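Local coordinates for Tol-Pal system protein TolB (Acinetobacter baumannii, PDB 7MX5) that probably acts in the periplasm as part of the Tol-Pal system, which helps the outer membrane to invaginate at cell division and to keep its integrity, at residues 31-36 with 42-47; 164-169 with 184-189; 195-200 with 206-211. All coordinates share one frame; numbering follows the deposited sequence.

Contact 1. Residues 31-36 with 42-47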
loop_
_atom_site.group_PDB
_atom_site.type_symbol
_atom_site.label_atom_id
_atom_site.label_comp_id
_atom_site.label_asym_id
_atom_site.label_seq_id
_atom_site.Cartn_x
_atom_site.Cartn_y
_atom_site.Cartn_z
ATOM N N ILE A 31 -4.234 -19.726 4.264
ATOM C CA ILE A 31 -4.178 -18.296 3.980
ATOM C C ILE A 31 -3.674 -17.532 5.198
ATOM O O ILE A 31 -2.865 -16.603 5.076
ATOM C CB ILE A 31 -5.560 -17.791 3.524
ATOM C CG1 ILE A 31 -5.934 -18.404 2.174
ATOM C CG2 ILE A 31 -5.580 -16.271 3.448
ATOM C CD1 ILE A 31 -7.372 -18.157 1.769
ATOM N N VAL A 32 -4.136 -17.913 6.391
ATOM C CA VAL A 32 -3.677 -17.257 7.611
ATOM C C VAL A 32 -2.195 -17.525 7.838
ATOM O O VAL A 32 -1.427 -16.614 8.171
ATOM C CB VAL A 32 -4.525 -17.713 8.812
ATOM C CG1 VAL A 32 -3.976 -17.128 10.105
ATOM C CG2 VAL A 32 -5.980 -17.318 8.614
ATOM N N GLU A 33 -1.769 -18.779 7.660
ATOM C CA GLU A 33 -0.355 -19.111 7.801
ATOM C C GLU A 33 0.498 -18.367 6.782
ATOM O O GLU A 33 1.637 -17.991 7.079
ATOM C CB GLU A 33 -0.162 -20.622 7.665
ATOM C CG GLU A 33 1.282 -21.087 7.744
ATOM C CD GLU A 33 1.425 -22.572 7.477
ATOM O OE1 GLU A 33 0.386 -23.251 7.339
ATOM O OE2 GLU A 33 2.572 -23.060 7.404
ATOM N N THR A 34 -0.039 -18.138 5.581
ATOM C CA THR A 34 0.702 -17.385 4.574
ATOM C C THR A 34 0.768 -15.905 4.929
ATOM O O THR A 34 1.803 -15.259 4.730
ATOM C CB THR A 34 0.063 -17.578 3.199
ATOM O OG1 THR A 34 -0.110 -18.978 2.942
ATOM C CG2 THR A 34 0.939 -16.969 2.114
ATOM N N ASP A 35 -0.328 -15.351 5.453
ATOM C CA ASP A 35 -0.329 -13.947 5.854
ATOM C C ASP A 35 0.665 -13.699 6.981
ATOM O O ASP A 35 1.461 -12.754 6.927
ATOM C CB ASP A 35 -1.736 -13.523 6.279
ATOM C CG ASP A 35 -2.703 -13.447 5.116
ATOM O OD1 ASP A 35 -2.247 -13.278 3.965
ATOM O OD2 ASP A 35 -3.925 -13.554 5.355
ATOM N N LEU A 36 0.636 -14.547 8.012
ATOM C CA LEU A 36 1.550 -14.377 9.138
ATOM C C LEU A 36 3.005 -14.465 8.696
ATOM O O LEU A 36 3.869 -13.796 9.274
ATOM C CB LEU A 36 1.254 -15.424 10.212
ATOM C CG LEU A 36 -0.093 -15.290 10.927
ATOM C CD1 LEU A 36 -0.082 -16.042 12.248
ATOM C CD2 LEU A 36 -0.447 -13.825 11.146
ATOM N N PHE A 42 6.814 -11.816 11.920
ATOM C CA PHE A 42 6.649 -13.152 12.470
ATOM C C PHE A 42 6.851 -14.185 11.373
ATOM O O PHE A 42 6.862 -13.868 10.180
ATOM C CB PHE A 42 5.263 -13.341 13.099
ATOM C CG PHE A 42 4.934 -12.343 14.169
ATOM C CD1 PHE A 42 5.374 -12.531 15.468
ATOM C CD2 PHE A 42 4.175 -11.223 13.878
ATOM C CE1 PHE A 42 5.070 -11.617 16.456
ATOM C CE2 PHE A 42 3.868 -10.305 14.860
ATOM C CZ PHE A 42 4.315 -10.501 16.151
ATOM N N THR A 43 7.019 -15.433 11.800
ATOM C CA THR A 43 6.952 -16.598 10.932
ATOM C C THR A 43 5.905 -17.554 11.487
ATOM O O THR A 43 5.576 -17.522 12.676
ATOM C CB THR A 43 8.308 -17.308 10.817
ATOM O OG1 THR A 43 8.596 -17.996 12.041
ATOM C CG2 THR A 43 9.419 -16.309 10.525
ATOM N N SER A 44 5.375 -18.408 10.614
ATOM C CA SER A 44 4.306 -19.316 11.001
ATOM C C SER A 44 4.473 -20.649 10.289
ATOM O O SER A 44 5.048 -20.722 9.200
ATOM C CB SER A 44 2.926 -18.722 10.691
ATOM O OG SER A 44 1.893 -19.629 11.031
ATOM N N SER A 45 3.959 -21.705 10.917
ATOM C CA SER A 45 4.046 -23.046 10.360
ATOM C C SER A 45 2.885 -23.882 10.878
ATOM O O SER A 45 2.320 -23.608 11.940
ATOM C CB SER A 45 5.381 -23.715 10.703
ATOM O OG SER A 45 5.776 -24.613 9.681
ATOM N N SER A 46 2.540 -24.919 10.111
ATOM C CA SER A 46 1.428 -25.790 10.463
ATOM C C SER A 46 1.713 -27.271 10.251
ATOM O O SER A 46 0.856 -28.094 10.588
ATOM C CB SER A 46 0.175 -25.407 9.660
ATOM O OG SER A 46 0.350 -25.685 8.282
ATOM N N LYS A 47 2.881 -27.640 9.729
ATOM C CA LYS A 47 3.128 -29.022 9.334
ATOM C C LYS A 47 3.871 -29.809 10.408
ATOM O O LYS A 47 3.292 -30.691 11.049
ATOM C CB LYS A 47 3.904 -29.059 8.017
ATOM C CG LYS A 47 3.056 -28.721 6.801
ATOM C CD LYS A 47 1.898 -29.694 6.655
ATOM C CE LYS A 47 1.410 -29.767 5.218
ATOM N NZ LYS A 47 -0.076 -29.831 5.141
HETATM O O HOH W 1 4.785 -22.041 6.729
#
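Glu33 reaches from helix 29-37 along the short strand 43-45 and takes hold of Ser46, just past its end. With CG anti to the backbone N (chi1 178°) and the chain extended beyond it, the carboxylate is carried past Ser44 to Ser46. There Ser46 OG donates a hydrogen bond to Glu33 OE1 at 2.6 Å, meeting the oxygen on its syn side but well out of the carboxylate plane. The other oxygen, Glu33 OE2, lies 3.3 Å from Ser45 CA and accepts a hydrogen bond from a water, which also donates to Ser44 O at 2.8 Å. A long acidic side chain suits this place, since its two oxygens can serve a hydroxyl and a bridging water at once.

Leu36, one turn further along the helix, supplies the apolar half of the contact. Its CB rests on Ser44 CB at 3.7 Å, and its side chain also touches Ile17 of strand 16-19. The small Ser44 lets the helix come close, with 7.0 Å between the axes of helix segment 31-36 and strand 43-45. Ser44 OG lies 3.6 Å from Glu33 CG, but its hydrogen bond goes to Ile17 O in the neighbouring strand. Asn37 ND2 adds a further tie, bonding to both Glu33 O and Ser44 O.

The helix runs roughly antiparallel to the strand, at 155°, and strand 43-45 pairs in parallel with strand 16-19. This is the packing of a beta-alpha-beta crossover, here strand 16-19, helix 29-37 and strand 43-45 at the edge of the mixed sheet of the TolB amino-terminal domain.

Contact 2. Residues 164-169 with 184-189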
loop_
_atom_site.group_PDB
_atom_site.type_symbol
_atom_site.label_atom_id
_atom_site.label_comp_id
_atom_site.label_asym_id
_atom_site.label_seq_id
_atom_site.Cartn_x
_atom_site.Cartn_y
_atom_site.Cartn_z
ATOM N N THR A 164 -10.260 -5.165 -12.472
ATOM C CA THR A 164 -9.886 -4.221 -13.518
ATOM C C THR A 164 -10.811 -3.011 -13.467
ATOM O O THR A 164 -12.026 -3.139 -13.650
ATOM C CB THR A 164 -9.946 -4.888 -14.889
ATOM O OG1 THR A 164 -8.988 -5.955 -14.944
ATOM C CG2 THR A 164 -9.634 -3.880 -15.983
ATOM N N VAL A 165 -10.233 -1.836 -13.216
ATOM C CA VAL A 165 -11.019 -0.608 -13.178
ATOM C C VAL A 165 -11.195 -0.040 -14.580
ATOM O O VAL A 165 -12.272 0.452 -14.932
ATOM C CB VAL A 165 -10.358 0.410 -12.231
ATOM C CG1 VAL A 165 -11.369 1.441 -11.767
ATOM C CG2 VAL A 165 -9.733 -0.301 -11.045
ATOM N N LEU A 166 -10.145 -0.102 -15.397
ATOM C CA LEU A 166 -10.170 0.433 -16.750
ATOM C C LEU A 166 -8.968 -0.103 -17.512
ATOM O O LEU A 166 -7.876 -0.219 -16.951
ATOM C CB LEU A 166 -10.150 1.968 -16.743
ATOM C CG LEU A 166 -10.042 2.665 -18.102
ATOM C CD1 LEU A 166 -11.181 2.245 -19.019
ATOM C CD2 LEU A 166 -10.014 4.174 -17.936
ATOM N N SER A 167 -9.181 -0.436 -18.783
ATOM C CA SER A 167 -8.108 -0.805 -19.693
ATOM C C SER A 167 -8.200 0.069 -20.934
ATOM O O SER A 167 -9.291 0.464 -21.353
ATOM C CB SER A 167 -8.174 -2.289 -20.085
ATOM O OG SER A 167 -9.010 -2.484 -21.212
ATOM N N SER A 168 -7.045 0.375 -21.520
ATOM C CA SER A 168 -7.013 1.289 -22.651
ATOM C C SER A 168 -5.730 1.086 -23.442
ATOM O O SER A 168 -4.718 0.618 -22.916
ATOM C CB SER A 168 -7.129 2.747 -22.194
ATOM O OG SER A 168 -6.706 3.634 -23.214
ATOM N N ARG A 169 -5.795 1.451 -24.723
ATOM C CA ARG A 169 -4.624 1.493 -25.588
ATOM C C ARG A 169 -3.791 2.749 -25.383
ATOM O O ARG A 169 -2.807 2.948 -26.105
ATOM C CB ARG A 169 -5.054 1.396 -27.055
ATOM C CG ARG A 169 -6.040 0.277 -27.332
ATOM C CD ARG A 169 -7.019 0.625 -28.438
ATOM N NE ARG A 169 -8.188 -0.246 -28.398
ATOM C CZ ARG A 169 -8.430 -1.214 -29.273
ATOM N NH1 ARG A 169 -7.606 -1.458 -30.278
ATOM N NH2 ARG A 169 -9.524 -1.957 -29.132
ATOM N N ILE A 184 -11.794 5.873 -6.734
ATOM C CA ILE A 184 -10.418 5.955 -7.200
ATOM C C ILE A 184 -10.356 6.946 -8.352
ATOM O O ILE A 184 -11.293 7.042 -9.155
ATOM C CB ILE A 184 -9.868 4.575 -7.624
ATOM C CG1 ILE A 184 -8.374 4.668 -7.937
ATOM C CG2 ILE A 184 -10.634 4.025 -8.820
ATOM C CD1 ILE A 184 -7.554 3.579 -7.304
ATOM N N ALA A 185 -9.265 7.702 -8.416
ATOM C CA ALA A 185 -9.028 8.646 -9.494
ATOM C C ALA A 185 -7.780 8.241 -10.264
ATOM O O ALA A 185 -6.916 7.519 -9.758
ATOM C CB ALA A 185 -8.876 10.077 -8.969
ATOM N N TYR A 186 -7.693 8.724 -11.500
ATOM C CA TYR A 186 -6.591 8.368 -12.380
ATOM C C TYR A 186 -6.556 9.347 -13.541
ATOM O O TYR A 186 -7.539 10.034 -13.831
ATOM C CB TYR A 186 -6.729 6.930 -12.892
ATOM C CG TYR A 186 -8.070 6.640 -13.530
ATOM C CD1 TYR A 186 -8.273 6.844 -14.888
ATOM C CD2 TYR A 186 -9.137 6.171 -12.771
ATOM C CE1 TYR A 186 -9.497 6.586 -15.474
ATOM C CE2 TYR A 186 -10.364 5.907 -13.350
ATOM C CZ TYR A 186 -10.538 6.116 -14.703
ATOM O OH TYR A 186 -11.756 5.857 -15.288
ATOM N N VAL A 187 -5.407 9.399 -14.204
ATOM C CA VAL A 187 -5.217 10.211 -15.399
ATOM C C VAL A 187 -5.278 9.284 -16.602
ATOM O O VAL A 187 -4.509 8.320 -16.692
ATOM C CB VAL A 187 -3.885 10.974 -15.353
ATOM C CG1 VAL A 187 -3.759 11.895 -16.559
ATOM C CG2 VAL A 187 -3.778 11.755 -14.059
ATOM N N SER A 188 -6.192 9.568 -17.524
ATOM C CA SER A 188 -6.414 8.726 -18.688
ATOM C C SER A 188 -6.187 9.524 -19.963
ATOM O O SER A 188 -6.526 10.709 -20.036
ATOM C CB SER A 188 -7.828 8.139 -18.688
ATOM O OG SER A 188 -8.069 7.389 -19.866
ATOM N N PHE A 189 -5.609 8.861 -20.964
ATOM C CA PHE A 189 -5.423 9.436 -22.289
ATOM C C PHE A 189 -6.252 8.712 -23.345
ATOM O O PHE A 189 -5.943 8.807 -24.537
ATOM C CB PHE A 189 -3.943 9.421 -22.681
ATOM C CG PHE A 189 -3.080 10.340 -21.858
ATOM C CD1 PHE A 189 -2.770 10.036 -20.542
ATOM C CD2 PHE A 189 -2.569 11.506 -22.407
ATOM C CE1 PHE A 189 -1.975 10.879 -19.787
ATOM C CE2 PHE A 189 -1.771 12.352 -21.659
ATOM C CZ PHE A 189 -1.473 12.037 -20.346
HETATM O O HOH W 2 -6.144 5.983 -21.283
#
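Leu166 meets Tyr186 where two neighbouring blades of the beta-propeller pack face to face: strand 163-168 edges one four-stranded sheet, and strand 183-188 lies inside the next. The two strand segments run nearly parallel, 8° apart, but their axes stay 9.8 Å from each other, too far for the strands to pair through their backbones, so side chains and a water make the contact. Leu166 CD2 approaches the phenol end of the ring, 3.5 Å from Tyr186 CE1 and 3.6 Å from Tyr186 OH, the two side chains crossing at about a right angle. Beside them Val165 CG1 touches Ile184 CG2 at 4.0 Å, beta-branched side chains that put a methyl close to the backbone on each side of the interface.

Val165 and Leu166 can both point across because a classic beta bulge places the pair opposite Leu152 of strand 150-156. Tyr186 OH is hydrogen-bonded to Gln199 OE1, which fixes the outer end of the ring. The NE2 of that same glutamine bonds to Val165 O, linking the blades a second time. Towards the strand ends the interface turns polar. Ser188 OG hydrogen-bonds Glu190 OE1, and a water donates to Ser188 OG at 2.8 Å and lies 3.1 Å from Ser168 OG.

Contact 3. Residues 195-200 with 206-211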
loop_
_atom_site.group_PDB
_atom_site.type_symbol
_atom_site.label_atom_id
_atom_site.label_comp_id
_atom_site.label_asym_id
_atom_site.label_seq_id
_atom_site.Cartn_x
_atom_site.Cartn_y
_atom_site.Cartn_z
ATOM N N ALA A 195 -7.165 13.618 -18.981
ATOM C CA ALA A 195 -8.320 13.917 -18.149
ATOM C C ALA A 195 -8.219 13.133 -16.852
ATOM O O ALA A 195 -7.897 11.942 -16.862
ATOM C CB ALA A 195 -9.630 13.577 -18.868
ATOM N N ILE A 196 -8.492 13.807 -15.740
ATOM C CA ILE A 196 -8.547 13.161 -14.435
ATOM C C ILE A 196 -9.976 12.690 -14.200
ATOM O O ILE A 196 -10.902 13.504 -14.114
ATOM C CB ILE A 196 -8.084 14.108 -13.318
ATOM C CG1 ILE A 196 -6.569 14.317 -13.390
ATOM C CG2 ILE A 196 -8.480 13.557 -11.957
ATOM C CD1 ILE A 196 -6.042 15.308 -12.375
ATOM N N TYR A 197 -10.158 11.379 -14.110
ATOM C CA TYR A 197 -11.462 10.783 -13.872
ATOM C C TYR A 197 -11.604 10.410 -12.402
ATOM O O TYR A 197 -10.615 10.179 -11.705
ATOM C CB TYR A 197 -11.662 9.543 -14.744
ATOM C CG TYR A 197 -11.759 9.832 -16.226
ATOM C CD1 TYR A 197 -10.618 9.924 -17.012
ATOM C CD2 TYR A 197 -12.991 10.003 -16.841
ATOM C CE1 TYR A 197 -10.702 10.183 -18.368
ATOM C CE2 TYR A 197 -13.086 10.256 -18.197
ATOM C CZ TYR A 197 -11.938 10.350 -18.955
ATOM O OH TYR A 197 -12.028 10.608 -20.304
ATOM N N LEU A 198 -12.850 10.360 -11.934
ATOM C CA LEU A 198 -13.172 9.919 -10.580
ATOM C C LEU A 198 -14.181 8.784 -10.690
ATOM O O LEU A 198 -15.321 9.003 -11.111
ATOM C CB LEU A 198 -13.721 11.066 -9.735
ATOM C CG LEU A 198 -13.795 10.786 -8.233
ATOM C CD1 LEU A 198 -12.470 10.234 -7.722
ATOM C CD2 LEU A 198 -14.188 12.039 -7.467
ATOM N N GLN A 199 -13.766 7.580 -10.306
ATOM C CA GLN A 199 -14.533 6.365 -10.551
ATOM C C GLN A 199 -15.109 5.839 -9.243
ATOM O O GLN A 199 -14.360 5.510 -8.316
ATOM C CB GLN A 199 -13.658 5.304 -11.217
ATOM C CG GLN A 199 -14.417 4.072 -11.674
ATOM C CD GLN A 199 -13.900 3.535 -12.994
ATOM O OE1 GLN A 199 -13.273 4.257 -13.768
ATOM N NE2 GLN A 199 -14.167 2.262 -13.260
ATOM N N ASP A 200 -16.435 5.755 -9.176
ATOM C CA ASP A 200 -17.106 5.132 -8.042
ATOM C C ASP A 200 -16.922 3.620 -8.119
ATOM O O ASP A 200 -17.390 2.982 -9.065
ATOM C CB ASP A 200 -18.589 5.503 -8.046
ATOM C CG ASP A 200 -19.315 5.068 -6.782
ATOM O OD1 ASP A 200 -19.213 3.887 -6.395
ATOM O OD2 ASP A 200 -19.998 5.919 -6.173
ATOM N N ARG A 206 -18.161 6.744 -13.428
ATOM C CA ARG A 206 -17.048 7.685 -13.374
ATOM C C ARG A 206 -17.547 9.089 -13.709
ATOM O O ARG A 206 -18.716 9.297 -14.044
ATOM C CB ARG A 206 -15.928 7.282 -14.339
ATOM C CG ARG A 206 -16.197 7.685 -15.782
ATOM C CD ARG A 206 -15.471 6.804 -16.780
ATOM N NE ARG A 206 -14.035 7.032 -16.857
ATOM C CZ ARG A 206 -13.323 6.870 -17.964
ATOM N NH1 ARG A 206 -13.886 6.490 -19.099
ATOM N NH2 ARG A 206 -12.013 7.094 -17.930
ATOM N N GLU A 207 -16.636 10.057 -13.624
ATOM C CA GLU A 207 -16.925 11.435 -13.997
ATOM C C GLU A 207 -15.608 12.163 -14.222
ATOM O O GLU A 207 -14.605 11.876 -13.564
ATOM C CB GLU A 207 -17.757 12.150 -12.927
ATOM C CG GLU A 207 -17.080 12.239 -11.569
ATOM C CD GLU A 207 -17.685 13.312 -10.687
ATOM O OE1 GLU A 207 -18.049 14.384 -11.215
ATOM O OE2 GLU A 207 -17.793 13.085 -9.464
ATOM N N VAL A 208 -15.621 13.104 -15.162
ATOM C CA VAL A 208 -14.425 13.877 -15.478
ATOM C C VAL A 208 -14.250 14.963 -14.425
ATOM O O VAL A 208 -15.108 15.838 -14.267
ATOM C CB VAL A 208 -14.506 14.485 -16.884
ATOM C CG1 VAL A 208 -13.431 15.548 -17.059
ATOM C CG2 VAL A 208 -14.343 13.405 -17.922
ATOM N N ILE A 209 -13.134 14.907 -13.702
ATOM C CA ILE A 209 -12.828 15.948 -12.731
ATOM C C ILE A 209 -12.270 17.181 -13.432
ATOM O O ILE A 209 -12.776 18.295 -13.254
ATOM C CB ILE A 209 -11.860 15.407 -11.663
ATOM C CG1 ILE A 209 -12.596 14.470 -10.701
ATOM C CG2 ILE A 209 -11.241 16.543 -10.902
ATOM C CD1 ILE A 209 -13.756 15.122 -9.983
ATOM N N THR A 210 -11.234 17.000 -14.247
ATOM C CA THR A 210 -10.675 18.089 -15.036
ATOM C C THR A 210 -10.035 17.515 -16.292
ATOM O O THR A 210 -9.684 16.333 -16.348
ATOM C CB THR A 210 -9.650 18.908 -14.238
ATOM O OG1 THR A 210 -9.355 20.120 -14.943
ATOM C CG2 THR A 210 -8.368 18.116 -14.036
ATOM N N SER A 211 -9.885 18.373 -17.301
ATOM C CA SER A 211 -9.324 17.964 -18.584
ATOM C C SER A 211 -8.972 19.170 -19.445
ATOM O O SER A 211 -9.859 19.927 -19.850
ATOM C CB SER A 211 -10.306 17.062 -19.335
ATOM O OG SER A 211 -9.689 16.463 -20.462
#
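Strands 195-200 and 206-211 pair as an antiparallel hairpin whose register slips by one residue at a classic beta bulge, where Ile209 and Thr210 both face Ile196. Ile196 N donates to Thr210 O at 2.9 Å, while Ile196 O receives Ile209 N at 2.7 Å; Leu198 N continues the ladder to Glu207 O.

One face of the hairpin carries Tyr197 and Arg206. The guanidinium lies on the phenol ring with its CZ 3.6 Å from the Tyr197 centroid and the planes 27° apart, a cation-pi stack in which Arg206 NH2 sits over the ring centre. A bend at chi3 (-73°) folds the arginine chain back over the ring, and NE comes down near Tyr197 CD2. Val208 CG2 approaches the ring obliquely, 3.4 Å from Tyr197 CE2. Tyrosine suits the place by offering a broad, electron-rich surface for the charge.

The other face is largely apolar where Ile196, Leu198 and Ile209 meet. Leu198 CB packs on Ile209 CG1 at 3.7 Å, and Ile196 CG2 meets Ile209 CB at 3.9 Å. Because the bulge makes it face Ile196 together with Thr210, Ile209 touches two residues of the opposite strand, and this layer continues onto Met228 and Phe221 of the next sheet. Glu207, the charged member of this face, sends its carboxylate to Arg248 in a salt bridge.

Arg206 NH2 also forms a salt bridge with Glu190, so the cation is gripped by a carboxylate as well as by the ring. That double hold probably fixes the guanidinium's rotation, and the nearby acid would be expected to offset the charge laid against the aromatic face.

How the contacts relate
From the N terminus, strand 6-9 first joins a sheet with strands near the C terminus. Contact 1 then closes a short loop between helix 29-37 and strand 43-45 within the amino-terminal domain. The chain goes on through the other propeller blades, where contact 2 closes a longer loop, through strand 172-177, and joins one blade to the next. Contact 3 follows as a tight hairpin forming the outer two strands of that second blade. The three loops follow in series, none enclosing or crossing another. Contacts 2 and 3 touch: Ile184 O lies 2.8 Å from Gln199 N. Contact 1 stands apart, its centre about 35 Å from that of contact 2 and about 41 Å from that of contact 3.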